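Long-range contacts in chitin deacetylase (PDB 5ZNT), which hydrolyses the N-acetyl groups of N-acetylglucosamine residues in chitin, as a zinc-dependent carbohydrate esterase of family 4, yielding chitosan and acetate: residues His80-Ser86 against Glu353-Thr359; Thr41-Asp45 against Tyr56-Phe60; Leu345-Val350 against Asn366-Asp372; Val129-Phe134 against Pro373-Gly377. Residue numbers count along the deposited sequence, not the author numbering.

Contact 1. Residues His80-Ser86 against Glu353-Thr359; sequences HKYTNYS and ETINLQT. With NAG (2-acetamido-2-deoxy-beta-D-glucopyranose), chain B.
Gln-358 lies against Asn-84, with its OE1 3.2 Å from Asn-84 CB. Residues 80-86 make a type II turn from His-80 to Thr-83, with Tyr-82 at positive phi, and then start a helix with Asn-84 as N-cap. Residues 355-359 are extended. CA atoms pair Tyr-82 with Ile-355, Asn-84 with Gln-358 and Ser-86 with Thr-359. Gln-358 O accepts from Ser-86 N (3.3 Å) and, weakly, from Tyr-85 N (2.8 Å). At the other end, the all-t side chain of Lys-81 makes a very short salt bridge, NZ to Glu-353 OE2 at 2.4 Å. Between them Tyr-85 CD2 packs on Leu-357 CG (3.8 Å). One water bridges Tyr-82 O and Gln-358 OE1, another Thr-83 O and Asn-356 O. Asn-84 is an N-glycosylation site: ND2 is bonded to NAG C1, and Gln-358 NE2 lies 3.5 Å from NAG C8. The contact joins the start of helix 85-93 to strand 355-359, which pairs antiparallel with strand 341-345, while helix 117-134 packs on Tyr-85.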
# COMPACT_ATOMS: atom_id res chain seq x y z
N HIS A 80 -8.65 -0.67 11.65
CA HIS A 80 -8.65 -1.15 13.03
C HIS A 80 -9.74 -2.20 13.29
O HIS A 80 -9.47 -3.24 13.88
CB HIS A 80 -8.82 0.03 13.99
CG HIS A 80 -8.99 -0.34 15.44
ND1 HIS A 80 -8.17 -1.25 16.08
CD2 HIS A 80 -9.87 0.09 16.37
CE1 HIS A 80 -8.54 -1.35 17.35
NE2 HIS A 80 -9.57 -0.55 17.55
N LYS A 81 -10.99 -1.92 12.90
CA LYS A 81 -12.08 -2.71 13.46
C LYS A 81 -11.98 -4.15 13.01
O LYS A 81 -11.82 -4.44 11.82
CB LYS A 81 -13.46 -2.12 13.08
CG LYS A 81 -14.58 -2.48 14.06
CD LYS A 81 -15.94 -1.89 13.56
CE LYS A 81 -17.02 -2.04 14.61
NZ LYS A 81 -18.31 -1.34 14.21
N TYR A 82 -12.06 -5.07 13.99
CA TYR A 82 -11.97 -6.52 13.82
C TYR A 82 -10.58 -7.02 13.49
O TYR A 82 -10.42 -8.19 13.15
CB TYR A 82 -12.94 -7.03 12.75
CG TYR A 82 -14.36 -6.50 12.90
CD1 TYR A 82 -15.09 -6.74 14.07
CD2 TYR A 82 -14.96 -5.77 11.87
CE1 TYR A 82 -16.42 -6.25 14.20
CE2 TYR A 82 -16.25 -5.28 11.99
CZ TYR A 82 -16.98 -5.52 13.15
OH TYR A 82 -18.27 -5.02 13.25
N THR A 83 -9.55 -6.18 13.58
CA THR A 83 -8.22 -6.65 13.23
C THR A 83 -7.63 -7.47 14.37
O THR A 83 -7.89 -7.21 15.55
CB THR A 83 -7.34 -5.46 12.88
OG1 THR A 83 -7.64 -5.10 11.54
CG2 THR A 83 -5.82 -5.77 13.00
N ASN A 84 -6.89 -8.51 14.00
CA ASN A 84 -6.18 -9.38 14.93
C ASN A 84 -4.74 -8.88 14.97
O ASN A 84 -3.99 -9.05 14.00
CB ASN A 84 -6.32 -10.81 14.42
CG ASN A 84 -5.49 -11.82 15.18
OD1 ASN A 84 -4.50 -11.50 15.85
ND2 ASN A 84 -5.91 -13.06 15.06
N TYR A 85 -4.35 -8.24 16.08
CA TYR A 85 -3.04 -7.60 16.12
C TYR A 85 -1.89 -8.57 16.34
O TYR A 85 -0.75 -8.21 16.02
CB TYR A 85 -3.03 -6.48 17.17
CG TYR A 85 -3.82 -5.32 16.62
CD1 TYR A 85 -3.21 -4.39 15.75
CD2 TYR A 85 -5.18 -5.20 16.87
CE1 TYR A 85 -3.94 -3.34 15.21
CE2 TYR A 85 -5.93 -4.17 16.34
CZ TYR A 85 -5.31 -3.27 15.49
OH TYR A 85 -6.08 -2.27 14.97
N SER A 86 -2.15 -9.79 16.84
CA SER A 86 -1.13 -10.83 16.81
C SER A 86 -0.81 -11.22 15.38
O SER A 86 0.34 -11.53 15.05
CB SER A 86 -1.60 -12.08 17.56
OG SER A 86 -1.75 -11.76 18.92
N GLU A 353 -21.56 -2.39 20.67
CA GLU A 353 -20.77 -3.49 20.17
C GLU A 353 -19.78 -3.97 21.20
O GLU A 353 -19.26 -3.20 22.02
CB GLU A 353 -19.99 -3.06 18.93
CG GLU A 353 -20.85 -2.43 17.87
CD GLU A 353 -20.11 -2.38 16.56
OE1 GLU A 353 -19.78 -3.47 16.02
OE2 GLU A 353 -19.82 -1.25 16.13
N THR A 354 -19.52 -5.26 21.16
CA THR A 354 -18.39 -5.88 21.82
C THR A 354 -17.46 -6.38 20.73
O THR A 354 -17.91 -7.12 19.83
CB THR A 354 -18.85 -7.03 22.72
OG1 THR A 354 -19.53 -6.50 23.87
CG2 THR A 354 -17.68 -7.87 23.17
N ILE A 355 -16.19 -5.99 20.77
CA ILE A 355 -15.27 -6.33 19.69
C ILE A 355 -14.10 -7.11 20.27
O ILE A 355 -13.50 -6.69 21.26
CB ILE A 355 -14.80 -5.08 18.92
CG1 ILE A 355 -16.03 -4.47 18.25
CG2 ILE A 355 -13.78 -5.49 17.83
CD1 ILE A 355 -16.03 -3.01 18.18
N ASN A 356 -13.83 -8.27 19.68
CA ASN A 356 -12.71 -9.10 20.08
C ASN A 356 -11.44 -8.56 19.45
O ASN A 356 -11.37 -8.37 18.23
CB ASN A 356 -12.91 -10.55 19.65
CG ASN A 356 -13.98 -11.26 20.45
OD1 ASN A 356 -14.45 -10.74 21.47
ND2 ASN A 356 -14.37 -12.44 20.00
N LEU A 357 -10.42 -8.36 20.27
CA LEU A 357 -9.13 -7.90 19.80
C LEU A 357 -8.10 -8.90 20.28
O LEU A 357 -7.97 -9.13 21.49
CB LEU A 357 -8.82 -6.50 20.34
CG LEU A 357 -7.61 -5.79 19.74
CD1 LEU A 357 -7.83 -4.27 19.82
CD2 LEU A 357 -6.34 -6.17 20.49
N GLN A 358 -7.39 -9.52 19.35
CA GLN A 358 -6.36 -10.48 19.72
C GLN A 358 -4.99 -9.79 19.69
O GLN A 358 -4.70 -9.01 18.78
CB GLN A 358 -6.39 -11.70 18.80
CG GLN A 358 -7.74 -12.40 18.70
CD GLN A 358 -8.71 -11.64 17.78
OE1 GLN A 358 -8.28 -10.82 16.96
NE2 GLN A 358 -10.01 -11.87 17.95
N THR A 359 -4.18 -10.06 20.72
CA THR A 359 -2.88 -9.43 20.88
C THR A 359 -2.03 -10.28 21.82
O THR A 359 -2.57 -10.97 22.70
CB THR A 359 -3.02 -8.00 21.44
OG1 THR A 359 -1.73 -7.43 21.66
CG2 THR A 359 -3.78 -8.01 22.78
C1 NAG B . -5.21 -14.15 15.66
C2 NAG B . -5.92 -15.48 15.63
C3 NAG B . -5.03 -16.55 16.26
C4 NAG B . -3.64 -16.55 15.61
C5 NAG B . -3.09 -15.13 15.54
C6 NAG B . -1.81 -15.02 14.73
C7 NAG B . -8.33 -14.94 15.75
C8 NAG B . -9.57 -15.07 16.58
N2 NAG B . -7.22 -15.45 16.30
O3 NAG B . -5.67 -17.81 16.10
O4 NAG B . -2.69 -17.18 16.46
O5 NAG B . -4.04 -14.25 14.93
O6 NAG B . -1.98 -15.59 13.44
O7 NAG B . -8.32 -14.37 14.65
O HOH W 1 -9.98 -10.41 14.79
O HOH W 2 -21.39 -4.22 13.87
O HOH W 3 -10.29 -6.44 16.65

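Contact 2. Residues Thr41-Asp45 against Tyr56-Phe60; sequences TITFD and YKEIF
This is buried apolar packing of a strand against a helix, within the beta-alpha-beta unit of strand 38-45, helix 53-59 and strand 75-78. The unit belongs to the polysaccharide deacetylase domain of the CE4 family. Residues 41-45 are extended. Residues 56-59 are helical, Phe-60 N bonds to Tyr-56 O at 2.9 Å, and Phe-60 is the first residue to leave helical angles. The backbones stay well apart: CA atoms are 9.8 Å apart for Phe-44 and Tyr-56, and 11.0 Å for Ile-42 and Ile-59. Side chains fill the gap, and no hydrogen bond crosses it. Ile-42 and Phe-44 point toward the helix, both with chi1 m. Tyr-56, also m, sets its ring edge toward the face of Phe-44, with centroids 4.8 Å apart and planes at 58°. Its OH comes within 3.3 Å of Phe-44 CB. Phe-44 CE2 meets Phe-60 CE2 at 3.7 Å, and Phe-44 CZ meets Ile-59 CD1 at 4.1 Å. Ile-42 CG2 lies at the ring edge of Phe-60, 4.5 Å from CZ. Strand 75-78 adds Tyr-76 to the aromatic group, and helix 278-294 packs on Ile-42 and Ile-59.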
# COMPACT_ATOMS: atom_id res chain seq x y z
N THR A 41 4.08 -4.06 -6.51
CA THR A 41 3.63 -3.86 -5.13
C THR A 41 2.24 -4.47 -5.00
O THR A 41 1.24 -3.84 -5.33
CB THR A 41 3.62 -2.38 -4.74
OG1 THR A 41 2.72 -1.64 -5.58
CG2 THR A 41 5.01 -1.77 -4.84
N ILE A 42 2.20 -5.72 -4.54
CA ILE A 42 0.94 -6.30 -4.10
C ILE A 42 0.54 -5.65 -2.78
O ILE A 42 1.36 -5.57 -1.86
CB ILE A 42 1.09 -7.81 -3.91
CG1 ILE A 42 1.45 -8.50 -5.24
CG2 ILE A 42 -0.18 -8.40 -3.30
CD1 ILE A 42 1.95 -9.94 -5.00
N THR A 43 -0.70 -5.18 -2.68
CA THR A 43 -1.20 -4.64 -1.42
C THR A 43 -2.54 -5.26 -1.08
O THR A 43 -3.25 -5.76 -1.96
CB THR A 43 -1.33 -3.09 -1.44
OG1 THR A 43 -2.47 -2.71 -2.23
CG2 THR A 43 -0.07 -2.43 -2.03
N PHE A 44 -2.89 -5.19 0.21
CA PHE A 44 -4.18 -5.63 0.74
C PHE A 44 -4.72 -4.58 1.69
O PHE A 44 -4.00 -4.12 2.59
CB PHE A 44 -4.04 -6.98 1.46
CG PHE A 44 -3.56 -8.07 0.57
CD1 PHE A 44 -4.43 -8.69 -0.31
CD2 PHE A 44 -2.22 -8.46 0.59
CE1 PHE A 44 -3.97 -9.70 -1.16
CE2 PHE A 44 -1.77 -9.47 -0.25
CZ PHE A 44 -2.65 -10.09 -1.11
N ASP A 45 -5.98 -4.23 1.52
CA ASP A 45 -6.56 -3.28 2.42
C ASP A 45 -7.35 -4.01 3.48
O ASP A 45 -7.65 -5.21 3.37
CB ASP A 45 -7.33 -2.21 1.67
CG ASP A 45 -6.44 -1.31 0.84
OD1 ASP A 45 -5.22 -1.55 0.81
OD2 ASP A 45 -6.98 -0.36 0.23
N TYR A 56 -3.57 -15.54 3.24
CA TYR A 56 -2.23 -14.97 3.13
C TYR A 56 -1.17 -16.05 3.27
O TYR A 56 -0.10 -15.95 2.65
CB TYR A 56 -2.04 -13.86 4.16
CG TYR A 56 -2.95 -12.66 3.92
CD1 TYR A 56 -3.20 -12.19 2.63
CD2 TYR A 56 -3.59 -12.03 4.99
CE1 TYR A 56 -4.05 -11.09 2.41
CE2 TYR A 56 -4.46 -10.95 4.78
CZ TYR A 56 -4.67 -10.48 3.48
OH TYR A 56 -5.49 -9.40 3.26
N LYS A 57 -1.45 -17.12 4.04
CA LYS A 57 -0.49 -18.22 4.14
C LYS A 57 -0.38 -18.98 2.82
O LYS A 57 0.72 -19.43 2.46
CB LYS A 57 -0.89 -19.19 5.26
CG LYS A 57 -0.51 -18.71 6.63
CD LYS A 57 -1.06 -19.62 7.73
CE LYS A 57 -1.02 -18.92 9.10
NZ LYS A 57 -1.66 -19.73 10.17
N GLU A 58 -1.49 -19.13 2.11
CA GLU A 58 -1.47 -19.81 0.82
C GLU A 58 -0.65 -19.03 -0.20
O GLU A 58 0.12 -19.61 -0.97
CB GLU A 58 -2.89 -20.03 0.32
CG GLU A 58 -2.98 -20.65 -1.05
CD GLU A 58 -4.40 -21.08 -1.44
OE1 GLU A 58 -5.36 -20.91 -0.63
OE2 GLU A 58 -4.57 -21.60 -2.58
N ILE A 59 -0.81 -17.70 -0.22
CA ILE A 59 -0.07 -16.87 -1.17
C ILE A 59 1.41 -16.80 -0.78
O ILE A 59 2.30 -17.07 -1.59
CB ILE A 59 -0.67 -15.46 -1.25
CG1 ILE A 59 -2.13 -15.51 -1.72
CG2 ILE A 59 0.19 -14.60 -2.18
CD1 ILE A 59 -2.90 -14.19 -1.56
N PHE A 60 1.68 -16.39 0.46
CA PHE A 60 3.03 -16.10 0.92
C PHE A 60 3.53 -17.30 1.71
O PHE A 60 3.67 -17.27 2.93
CB PHE A 60 3.05 -14.80 1.72
CG PHE A 60 2.54 -13.64 0.95
CD1 PHE A 60 3.29 -13.11 -0.09
CD2 PHE A 60 1.28 -13.12 1.20
CE1 PHE A 60 2.81 -12.05 -0.84
CE2 PHE A 60 0.78 -12.06 0.46
CZ PHE A 60 1.52 -11.53 -0.58

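Contact 3. Residues Leu345-Val350 against Asn366-Asp372; sequences LTSKEV and NYPWLND
Glu-349 (chi1 m, chi2 t) reaches across to the turn at 369-372, where its OE1 accepts from Asn-371 N at 2.8 Å. Val-350, with chi1 t, sets CG2 over the face of Trp-369, a CH-pi contact with CG2 3.6 Å from the centroid of the six-membered ring. Trp-369 has chi1 -155° and chi2 -108°. Two type I turns, Ser-347 to Val-350 and Trp-369 to Asp-372, face each other. Ser-347 OG (chi1 t) accepts from Glu-349 N at 2.9 Å, an ST turn. The first turn lies in the connection between antiparallel strands 341-345 and 355-359, and the second follows strand 355-359. Before the turns, one backbone hydrogen bond joins the segments, Tyr-367 N to Thr-346 O at 2.9 Å. Leu-345 (m, t) packs CB on Tyr-367 CB at 3.6 Å. A water bonds Ser-347 OG, Glu-349 OE2 and Tyr-367 O, and weakly Asn-366 ND2. Asn-366, chi1 t, also gives ND2 to Asp-372 OD2 at 2.8 Å. The Tyr-367 ring, chi1 t, stacks with His-80.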
# COMPACT_ATOMS: atom_id res chain seq x y z
N LEU A 345 -13.83 -6.44 24.16
CA LEU A 345 -13.74 -5.08 24.62
C LEU A 345 -14.96 -4.28 24.18
O LEU A 345 -15.59 -4.58 23.16
CB LEU A 345 -12.45 -4.42 24.11
CG LEU A 345 -11.14 -5.13 24.47
CD1 LEU A 345 -9.97 -4.57 23.61
CD2 LEU A 345 -10.85 -4.97 25.95
N THR A 346 -15.27 -3.27 24.98
CA THR A 346 -16.29 -2.30 24.66
C THR A 346 -15.70 -0.91 24.81
O THR A 346 -14.65 -0.71 25.43
CB THR A 346 -17.53 -2.45 25.58
OG1 THR A 346 -17.15 -2.25 26.96
CG2 THR A 346 -18.18 -3.86 25.40
N SER A 347 -16.40 0.07 24.27
CA SER A 347 -16.03 1.46 24.41
C SER A 347 -17.25 2.29 24.15
O SER A 347 -18.03 1.98 23.24
CB SER A 347 -14.93 1.88 23.43
OG SER A 347 -14.86 3.30 23.39
N LYS A 348 -17.41 3.36 24.92
CA LYS A 348 -18.52 4.26 24.65
C LYS A 348 -18.38 4.93 23.29
O LYS A 348 -19.36 5.49 22.80
CB LYS A 348 -18.63 5.31 25.75
CG LYS A 348 -17.42 6.23 25.85
CD LYS A 348 -17.58 7.25 26.99
CE LYS A 348 -16.29 8.03 27.21
NZ LYS A 348 -16.46 9.04 28.31
N GLU A 349 -17.20 4.85 22.66
CA GLU A 349 -17.08 5.41 21.31
C GLU A 349 -17.70 4.51 20.26
O GLU A 349 -17.91 4.96 19.13
CB GLU A 349 -15.61 5.64 20.95
CG GLU A 349 -14.85 6.59 21.90
CD GLU A 349 -13.44 6.87 21.40
OE1 GLU A 349 -13.32 7.48 20.32
OE2 GLU A 349 -12.46 6.46 22.06
N VAL A 350 -17.91 3.23 20.57
CA VAL A 350 -18.49 2.25 19.67
C VAL A 350 -19.70 1.65 20.41
O VAL A 350 -19.68 0.47 20.80
CB VAL A 350 -17.46 1.18 19.27
CG1 VAL A 350 -18.03 0.25 18.22
CG2 VAL A 350 -16.19 1.83 18.73
N ASN A 366 -10.11 -0.71 27.80
CA ASN A 366 -11.08 -0.06 26.93
C ASN A 366 -10.81 -0.52 25.49
O ASN A 366 -9.66 -0.77 25.14
CB ASN A 366 -10.89 1.48 27.10
CG ASN A 366 -11.94 2.30 26.42
OD1 ASN A 366 -13.13 2.01 26.48
ND2 ASN A 366 -11.50 3.36 25.73
N TYR A 367 -11.84 -0.60 24.66
CA TYR A 367 -11.61 -0.87 23.23
C TYR A 367 -10.98 0.35 22.54
O TYR A 367 -11.58 1.43 22.55
CB TYR A 367 -12.92 -1.22 22.54
CG TYR A 367 -12.73 -1.52 21.08
CD1 TYR A 367 -11.92 -2.57 20.67
CD2 TYR A 367 -13.38 -0.76 20.13
CE1 TYR A 367 -11.75 -2.85 19.33
CE2 TYR A 367 -13.23 -1.05 18.78
CZ TYR A 367 -12.41 -2.07 18.40
OH TYR A 367 -12.25 -2.32 17.06
N PRO A 368 -9.78 0.25 21.97
CA PRO A 368 -9.15 1.42 21.32
C PRO A 368 -10.05 2.01 20.24
O PRO A 368 -10.69 1.28 19.49
CB PRO A 368 -7.86 0.86 20.72
CG PRO A 368 -7.56 -0.37 21.59
CD PRO A 368 -8.92 -0.95 21.93
N TRP A 369 -10.09 3.34 20.19
CA TRP A 369 -10.81 4.05 19.13
C TRP A 369 -10.22 5.45 19.00
O TRP A 369 -9.16 5.76 19.57
CB TRP A 369 -12.32 4.07 19.40
CG TRP A 369 -13.22 4.22 18.13
CD1 TRP A 369 -13.94 5.34 17.76
CD2 TRP A 369 -13.46 3.23 17.12
NE1 TRP A 369 -14.62 5.09 16.57
CE2 TRP A 369 -14.35 3.81 16.17
CE3 TRP A 369 -13.00 1.92 16.92
CZ2 TRP A 369 -14.78 3.12 15.03
CZ3 TRP A 369 -13.45 1.22 15.79
CH2 TRP A 369 -14.33 1.83 14.86
N LEU A 370 -10.91 6.31 18.25
CA LEU A 370 -10.38 7.64 17.89
C LEU A 370 -9.88 8.42 19.10
O LEU A 370 -8.80 9.02 19.05
CB LEU A 370 -11.48 8.46 17.20
CG LEU A 370 -11.79 8.21 15.73
CD1 LEU A 370 -13.03 9.06 15.35
CD2 LEU A 370 -10.59 8.59 14.88
N ASN A 371 -10.69 8.51 20.15
CA ASN A 371 -10.30 9.35 21.28
C ASN A 371 -9.44 8.61 22.31
O ASN A 371 -9.00 9.23 23.27
CB ASN A 371 -11.54 9.91 21.98
CG ASN A 371 -12.28 10.92 21.11
OD1 ASN A 371 -11.70 11.53 20.22
ND2 ASN A 371 -13.57 11.10 21.38
N ASP A 372 -9.21 7.31 22.13
CA ASP A 372 -8.40 6.53 23.07
C ASP A 372 -7.72 5.40 22.30
O ASP A 372 -8.08 4.23 22.43
CB ASP A 372 -9.26 6.00 24.21
CG ASP A 372 -8.46 5.32 25.29
OD1 ASP A 372 -7.21 5.42 25.27
OD2 ASP A 372 -9.07 4.65 26.13
O HOH W 4 -12.35 3.96 23.19

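Contact 4. Residues Val129-Phe134 against Pro373-Gly377; sequences VIIEKF and PTGDG
The last turn and a half of helix 117-134, in the deacetylase domain, packs here against the C-terminal tail of the chain. Residues 129-134 are helical, with Lys-133 N bonded to Val-129 O and Phe-134 N to Ile-130 O. Residues 373-377 form an irregular loop, with positive phi at Gly-375 and Gly-377. The closest CA atoms are those of Ile-130 and Pro-373, 5.6 Å apart. Val-129, chi1 t, sets CG1 3.9 Å from both Pro-373 CB and Thr-374 CG2. Ile-130 CG1 lies 3.9 Å from Pro-373 CB. Lys-133 extends with all chi angles t. Its NZ donates to Thr-374 O at 2.8 Å and makes a salt bridge to Asp-376 OD1 at 3.0 Å. A water links NZ to Asp-376 OD2. Thr-374, chi1 p, forms an ST turn: OG1 accepts from Asp-376 N at 3.3 Å. The ring edge of Phe-134 faces Thr-374 O, 3.3 Å from CZ. One lysine therefore ties the helix to both a tail carbonyl and a tail carboxylate, beside a small apolar patch.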
# COMPACT_ATOMS: atom_id res chain seq x y z
N VAL A 129 -0.66 4.38 16.29
CA VAL A 129 -0.47 4.10 17.72
C VAL A 129 -1.02 2.72 18.08
O VAL A 129 -0.39 1.94 18.80
CB VAL A 129 -1.12 5.21 18.56
CG1 VAL A 129 -1.37 4.74 20.01
CG2 VAL A 129 -0.28 6.49 18.53
N ILE A 130 -2.23 2.41 17.59
CA ILE A 130 -2.83 1.10 17.88
C ILE A 130 -1.93 -0.02 17.41
O ILE A 130 -1.65 -0.98 18.16
CB ILE A 130 -4.23 1.01 17.22
CG1 ILE A 130 -5.15 2.10 17.78
CG2 ILE A 130 -4.84 -0.39 17.45
CD1 ILE A 130 -6.54 2.11 17.12
N ILE A 131 -1.46 0.06 16.17
CA ILE A 131 -0.61 -1.00 15.62
C ILE A 131 0.67 -1.14 16.42
O ILE A 131 1.06 -2.25 16.81
CB ILE A 131 -0.28 -0.73 14.15
CG1 ILE A 131 -1.55 -0.81 13.28
CG2 ILE A 131 0.78 -1.72 13.66
CD1 ILE A 131 -1.32 -0.28 11.85
N GLU A 132 1.37 -0.02 16.64
CA GLU A 132 2.66 -0.06 17.33
C GLU A 132 2.51 -0.66 18.71
O GLU A 132 3.34 -1.48 19.14
CB GLU A 132 3.27 1.34 17.40
CG GLU A 132 3.76 1.86 16.02
CD GLU A 132 4.36 3.28 16.06
OE1 GLU A 132 4.24 3.96 17.09
OE2 GLU A 132 4.94 3.73 15.06
N LYS A 133 1.42 -0.32 19.41
CA LYS A 133 1.18 -0.91 20.72
C LYS A 133 0.78 -2.38 20.62
O LYS A 133 1.47 -3.25 21.16
CB LYS A 133 0.12 -0.14 21.50
CG LYS A 133 -0.19 -0.81 22.86
CD LYS A 133 -1.04 0.09 23.76
CE LYS A 133 -1.45 -0.69 25.05
NZ LYS A 133 -2.26 0.20 25.95
N PHE A 134 -0.35 -2.68 19.99
CA PHE A 134 -0.90 -4.03 20.11
C PHE A 134 -0.22 -5.05 19.22
O PHE A 134 -0.40 -6.25 19.46
CB PHE A 134 -2.41 -4.00 19.89
CG PHE A 134 -3.09 -3.26 20.98
CD1 PHE A 134 -3.23 -3.85 22.24
CD2 PHE A 134 -3.47 -1.94 20.80
CE1 PHE A 134 -3.82 -3.16 23.29
CE2 PHE A 134 -4.06 -1.22 21.85
CZ PHE A 134 -4.23 -1.84 23.10
N PRO A 373 -6.72 5.73 21.48
CA PRO A 373 -6.10 4.68 20.66
C PRO A 373 -5.28 3.68 21.47
O PRO A 373 -5.03 2.57 20.97
CB PRO A 373 -5.23 5.47 19.66
CG PRO A 373 -5.01 6.81 20.30
CD PRO A 373 -6.25 7.08 21.13
N THR A 374 -4.84 4.01 22.69
CA THR A 374 -4.13 3.01 23.50
C THR A 374 -5.09 2.09 24.23
O THR A 374 -4.65 1.04 24.73
CB THR A 374 -3.20 3.66 24.53
OG1 THR A 374 -3.97 4.41 25.46
CG2 THR A 374 -2.20 4.58 23.85
N GLY A 375 -6.37 2.45 24.29
CA GLY A 375 -7.35 1.73 25.09
C GLY A 375 -7.13 1.83 26.58
O GLY A 375 -7.66 0.99 27.32
N ASP A 376 -6.36 2.81 27.06
CA ASP A 376 -6.02 2.86 28.48
C ASP A 376 -7.11 3.50 29.33
O ASP A 376 -7.06 3.38 30.56
CB ASP A 376 -4.71 3.62 28.71
CG ASP A 376 -3.48 2.82 28.29
OD1 ASP A 376 -3.55 1.58 28.22
OD2 ASP A 376 -2.42 3.44 28.02
N GLY A 377 -8.07 4.19 28.72
CA GLY A 377 -9.10 4.82 29.52
C GLY A 377 -8.67 6.02 30.36
O GLY A 377 -9.41 6.42 31.28
O HOH W 5 -0.62 2.17 26.82

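How the contacts relate
Contacts 1, 3 and 4 cluster on one side of the chain, with centres 10 to 12 Å apart. Contact 2 closes before the others open, and its centre lies 20 to 29 Å from theirs. Contact 1 alternates along the chain with both contacts 3 and 4. Contact 3 is nested inside the loop closed by contact 4. His-80 NE2 meets Pro-368 O at 2.9 Å, Thr-359 OG1 meets Phe-134 O at 2.8 Å, and Asp-372 OD2 meets Gly-377 N at 2.8 Å. Contacts 1 and 4 join the C-terminal residues to helices 85-93 and 117-134, and contact 3 ties those residues to each other. Contact 2 packs helix 53-59 on strand 38-45 of the parallel sheet.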